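Local coordinates for manganese-containing pseudocatalase (PDB 2V8T), which breaks down hydrogen peroxide to water and oxygen at a dimanganese centre, as a non-haem catalase of the manganese catalase family, at the interface of chains A and B and the interface of chains A and C. Residues are numbered along the deposited sequence; one frame, centred on the assembly and turned at random. Chains: chain A/B/C, Manganese-containing pseudocatalase.

Chain A of this manganese catalase meets two different copies of itself through separate surfaces. Contact 1, with chain B, uses the end of helix 144-166, the turn and the start of helix 172-200; contact 2, with chain C, uses the end of strand 7-8 with A:Gln9 and the loops around A:Phe236 and A:Pro265 to A:Gly268. The centres of their C-alpha atoms lie about 27 Å apart, and they share no residue. Contact 1 combines hydrogen bonds, a water bridge and apolar packing, whereas contact 2 is purely van der Waals. The A-C surface is part of a two-fold interface; together they join chain A to two neighbours in the deposited six-chain assembly, possibly the working form.

Contact 1: the interface of chains A and B. Residues chain A 166-170, 175; chain B 100, 102, 104-105, 108.
A helix-to-helix turn of chain A, 167-170, with A:Tyr166 and A:Arg175 from the flanking helices, docks against the segment of chain B made of 3-10 helix 99-101, the following loop and 3-10 helix 105-109. The main-chain carbonyl O of A:Glu167 accepts a hydrogen bond from B:Leu104 N at 2.9 Å; the donor sits above the carbonyl plane and the bond is bent, 138° at hydrogen. The B:Thr102 CG2 methyl packs beside A:Glu167 O and the A:Met168 backbone. A:Arg175, bent at chi3 (61°), reaches with NH1 to the carbonyl O of B:Ala100, again 2.9 Å, in a straighter bond (157°); NH1 approaches from above the carbonyl plane, while the oxygen lies near the guanidinium plane. A:Tyr166 CZ sits over the centre of one face of the A:Arg175 guanidinium, 3.6 Å above its plane, which would help fix the rotation of that group; the tyrosine ring presents its CE1 edge to B:Ala100 CA. A:Met168 crosses B:Leu104 obliquely, its CG 3.7 Å from B:Leu104 CB, and a turn at chi3 carries CE against the backbone of B:Lys108, 3.7 Å from its CA. B:Lys108 passes A:Met168 O, and its side-chain nitrogen NZ and the carboxylate OD1 of A:Asp170 share a water, which A:Asp170 N meets at a longer distance. With NZ and OD1 5.2 Å apart, the water bridges the groups without a direct salt bridge, and charge attraction probably adds to the hold. The patch lies where helix 144-166 turns into helix 172-200, two helices of the ferritin-like four-helix bundle that carry the manganese ligands A:Glu155 and A:His188.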
loop_
_atom_site.group_PDB
_atom_site.type_symbol
_atom_site.label_atom_id
_atom_site.label_comp_id
_atom_site.label_asym_id
_atom_site.label_seq_id
_atom_site.Cartn_x
_atom_site.Cartn_y
_atom_site.Cartn_z
ATOM N N TYR A 166 1.611 23.192 -14.277
ATOM C CA TYR A 166 1.697 24.170 -15.346
ATOM C C TYR A 166 3.046 24.853 -15.362
ATOM O O TYR A 166 3.653 25.116 -16.403
ATOM C CB TYR A 166 0.566 25.206 -15.181
ATOM C CG TYR A 166 0.562 26.255 -16.249
ATOM C CD1 TYR A 166 1.293 27.404 -16.099
ATOM C CD2 TYR A 166 -0.233 26.135 -17.398
ATOM C CE1 TYR A 166 1.289 28.386 -17.075
ATOM C CE2 TYR A 166 -0.259 27.100 -18.369
ATOM C CZ TYR A 166 0.529 28.233 -18.201
ATOM O OH TYR A 166 0.544 29.256 -19.145
ATOM N N GLU A 167 3.542 25.200 -14.159
ATOM C CA GLU A 167 4.812 25.876 -14.004
ATOM C C GLU A 167 6.035 24.999 -14.271
ATOM O O GLU A 167 7.160 25.520 -14.336
ATOM C CB GLU A 167 4.895 26.493 -12.612
ATOM C CG GLU A 167 3.900 27.644 -12.429
ATOM C CD GLU A 167 4.053 28.239 -11.074
ATOM O OE1 GLU A 167 3.893 27.383 -10.112
ATOM O OE2 GLU A 167 4.298 29.419 -10.865
ATOM N N MET A 168 5.823 23.675 -14.422
ATOM C CA MET A 168 6.874 22.730 -14.742
ATOM C C MET A 168 6.952 22.415 -16.239
ATOM O O MET A 168 7.989 21.921 -16.675
ATOM C CB MET A 168 6.648 21.410 -13.938
ATOM C CG MET A 168 6.715 21.592 -12.438
ATOM S SD MET A 168 6.043 20.165 -11.479
ATOM C CE MET A 168 7.219 18.827 -11.955
ATOM N N THR A 169 5.849 22.553 -16.957
ATOM C CA THR A 169 5.700 21.976 -18.291
ATOM C C THR A 169 5.417 23.122 -19.254
ATOM O O THR A 169 4.405 23.768 -19.130
ATOM C CB THR A 169 4.559 20.877 -18.354
ATOM O OG1 THR A 169 3.322 21.430 -17.926
ATOM C CG2 THR A 169 4.955 19.633 -17.486
ATOM N N ASP A 170 6.226 23.279 -20.297
ATOM C CA ASP A 170 6.012 24.251 -21.310
ATOM C C ASP A 170 5.277 23.719 -22.548
ATOM O O ASP A 170 5.013 24.478 -23.465
ATOM C CB ASP A 170 7.324 24.957 -21.702
ATOM C CG ASP A 170 8.341 24.071 -22.332
ATOM O OD1 ASP A 170 8.104 22.851 -22.575
ATOM O OD2 ASP A 170 9.486 24.551 -22.590
ATOM N N ARG A 175 -0.348 22.865 -21.376
ATOM C CA ARG A 175 -0.810 24.213 -21.001
ATOM C C ARG A 175 -2.274 24.432 -21.378
ATOM O O ARG A 175 -2.996 25.091 -20.642
ATOM C CB ARG A 175 0.036 25.264 -21.777
ATOM C CG ARG A 175 1.525 25.371 -21.312
ATOM C CD ARG A 175 2.367 26.366 -21.992
ATOM N NE ARG A 175 1.990 27.752 -21.899
ATOM C CZ ARG A 175 2.551 28.789 -21.271
ATOM N NH1 ARG A 175 3.493 28.742 -20.371
ATOM N NH2 ARG A 175 2.030 29.957 -21.631
ATOM N N ALA B 100 3.651 31.901 -16.026
ATOM C CA ALA B 100 3.638 31.585 -17.407
ATOM C C ALA B 100 5.029 31.303 -17.990
ATOM O O ALA B 100 5.166 30.801 -19.109
ATOM C CB ALA B 100 2.953 32.709 -18.227
ATOM N N THR B 102 7.329 29.175 -16.840
ATOM C CA THR B 102 7.829 27.873 -16.386
ATOM C C THR B 102 8.916 27.972 -15.290
ATOM O O THR B 102 10.016 27.378 -15.373
ATOM C CB THR B 102 8.321 27.053 -17.606
ATOM O OG1 THR B 102 7.622 27.560 -18.780
ATOM C CG2 THR B 102 8.011 25.547 -17.398
ATOM N N LEU B 104 9.131 26.507 -12.520
ATOM C CA LEU B 104 9.422 25.210 -11.926
ATOM C C LEU B 104 9.916 24.215 -12.987
ATOM O O LEU B 104 9.890 23.003 -12.747
ATOM C CB LEU B 104 8.247 24.648 -11.156
ATOM C CG LEU B 104 7.754 25.506 -9.982
ATOM C CD1 LEU B 104 6.513 24.836 -9.355
ATOM C CD2 LEU B 104 8.823 25.760 -8.943
ATOM N N GLY B 105 10.401 24.694 -14.133
ATOM C CA GLY B 105 10.788 23.768 -15.179
ATOM C C GLY B 105 11.808 22.740 -14.739
ATOM O O GLY B 105 11.721 21.548 -15.144
ATOM N N LYS B 108 10.585 19.303 -13.389
ATOM C CA LYS B 108 10.109 18.268 -14.268
ATOM C C LYS B 108 11.060 17.071 -14.307
ATOM O O LYS B 108 10.638 15.937 -14.594
ATOM C CB LYS B 108 9.912 18.856 -15.703
ATOM C CG LYS B 108 9.045 18.008 -16.602
ATOM C CD LYS B 108 9.003 18.559 -18.005
ATOM C CE LYS B 108 10.226 18.290 -18.768
ATOM N NZ LYS B 108 10.186 18.680 -20.236
HETATM O O HOH W 1 8.063 20.629 -20.746
#

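Contact 2: the interface of chains A and C. Residues chain A 8-9, 236, 265-268; chain C 1, 3.
The N-terminus of chain C, with C:Met1 leading into strand 2-4, packs against chain A where the end of strand 7-8 with A:Gln9, the loop at A:Phe236 that follows strand 232-235, and the 265-268 loop between strands 260-263 and 269-270 come together. In this manganese catalase subunit pair the grip centres on a methionine: chain A buries 90 Å² of C:Met1, and no nitrogen or oxygen pair lies within bonding reach across the patch. Its CG is anti to the carbonyl carbon (chi1 -77°), the chain continues extended through chi2 (-178°) and then bends at chi3 (-79°). SD thus comes against the backbone and side chain of A:Gln9, 3.7 Å from CA, and the methionine side chain crosses that of A:Gln9 at about a right angle. SD also meets the ring of A:Pro266, 4.0 Å from CD. The bend turns the CE methyl to the carbonyl oxygens, 3.3 Å from A:Pro266 O and 3.7 Å from A:Leu8 O. An alanine here would remove the CG, SD and CE atoms that touch A:Gln9, A:Pro266 and A:Leu8, and would probably loosen the seat of the N-terminus. Farther along, C:Leu3 directs CD2 onto the backbone of A:Phe236, 3.9 Å from CA, and to A:Pro265 CD at 4.0 Å, while its own CA lies 3.3 Å from A:Phe236 O. Two-fold symmetry repeats the arrangement with the chains exchanged.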
loop_
_atom_site.group_PDB
_atom_site.type_symbol
_atom_site.label_atom_id
_atom_site.label_comp_id
_atom_site.label_asym_id
_atom_site.label_seq_id
_atom_site.Cartn_x
_atom_site.Cartn_y
_atom_site.Cartn_z
ATOM N N LEU A 8 -13.407 14.863 -26.849
ATOM C CA LEU A 8 -12.804 15.481 -25.672
ATOM C C LEU A 8 -13.515 16.766 -25.357
ATOM O O LEU A 8 -14.084 17.424 -26.241
ATOM C CB LEU A 8 -11.334 15.777 -25.897
ATOM C CG LEU A 8 -10.460 14.553 -26.140
ATOM C CD1 LEU A 8 -9.019 14.988 -26.411
ATOM C CD2 LEU A 8 -10.540 13.573 -24.972
ATOM N N GLN A 9 -13.429 17.239 -24.100
ATOM C CA GLN A 9 -14.145 18.448 -23.732
ATOM C C GLN A 9 -13.594 19.678 -24.413
ATOM O O GLN A 9 -14.305 20.682 -24.562
ATOM C CB GLN A 9 -14.188 18.596 -22.178
ATOM C CG GLN A 9 -15.206 19.578 -21.728
ATOM C CD GLN A 9 -15.464 19.574 -20.221
ATOM O OE1 GLN A 9 -15.194 18.595 -19.557
ATOM N NE2 GLN A 9 -15.993 20.630 -19.698
ATOM N N PHE A 236 -24.809 17.746 -17.953
ATOM C CA PHE A 236 -24.334 16.590 -18.691
ATOM C C PHE A 236 -25.354 15.429 -18.561
ATOM O O PHE A 236 -25.061 14.375 -18.024
ATOM C CB PHE A 236 -22.964 16.134 -18.181
ATOM C CG PHE A 236 -21.810 17.005 -18.610
ATOM C CD1 PHE A 236 -21.154 16.729 -19.811
ATOM C CD2 PHE A 236 -21.302 18.040 -17.817
ATOM C CE1 PHE A 236 -20.046 17.466 -20.221
ATOM C CE2 PHE A 236 -20.212 18.767 -18.240
ATOM C CZ PHE A 236 -19.572 18.490 -19.412
ATOM N N PRO A 265 -23.741 19.088 -23.024
ATOM C CA PRO A 265 -22.288 19.215 -23.024
ATOM C C PRO A 265 -21.805 20.240 -24.031
ATOM O O PRO A 265 -22.512 20.548 -24.982
ATOM C CB PRO A 265 -21.863 17.806 -23.472
ATOM C CG PRO A 265 -22.990 17.378 -24.421
ATOM C CD PRO A 265 -24.212 17.915 -23.784
ATOM N N PRO A 266 -20.584 20.722 -23.899
ATOM C CA PRO A 266 -19.999 21.518 -25.003
ATOM C C PRO A 266 -19.731 20.639 -26.181
ATOM O O PRO A 266 -19.731 19.412 -26.105
ATOM C CB PRO A 266 -18.767 22.107 -24.386
ATOM C CG PRO A 266 -18.392 21.139 -23.405
ATOM C CD PRO A 266 -19.631 20.481 -22.829
ATOM N N THR A 267 -19.468 21.281 -27.343
ATOM C CA THR A 267 -19.137 20.533 -28.551
ATOM C C THR A 267 -17.789 19.872 -28.493
ATOM O O THR A 267 -17.563 18.798 -29.056
ATOM C CB THR A 267 -19.321 21.307 -29.805
ATOM O OG1 THR A 267 -19.165 20.482 -30.968
ATOM C CG2 THR A 267 -18.332 22.309 -29.834
ATOM N N GLY A 268 -16.837 20.480 -27.790
ATOM C CA GLY A 268 -15.532 19.879 -27.548
ATOM C C GLY A 268 -14.667 19.761 -28.757
ATOM O O GLY A 268 -14.717 20.597 -29.665
ATOM N N MET C 1 -16.347 12.475 -23.713
ATOM C CA MET C 1 -17.214 13.102 -22.668
ATOM C C MET C 1 -18.300 12.107 -22.329
ATOM O O MET C 1 -18.484 11.120 -23.073
ATOM C CB MET C 1 -17.824 14.429 -23.130
ATOM C CG MET C 1 -16.859 15.597 -23.109
ATOM S SD MET C 1 -17.638 17.143 -23.616
ATOM C CE MET C 1 -17.644 16.918 -25.357
ATOM N N LEU C 3 -22.450 11.541 -20.425
ATOM C CA LEU C 3 -23.730 12.029 -19.930
ATOM C C LEU C 3 -24.241 11.041 -18.873
ATOM O O LEU C 3 -23.822 9.864 -18.859
ATOM C CB LEU C 3 -24.778 12.116 -21.032
ATOM C CG LEU C 3 -24.388 12.942 -22.260
ATOM C CD1 LEU C 3 -25.483 12.790 -23.332
ATOM C CD2 LEU C 3 -24.165 14.424 -21.878
#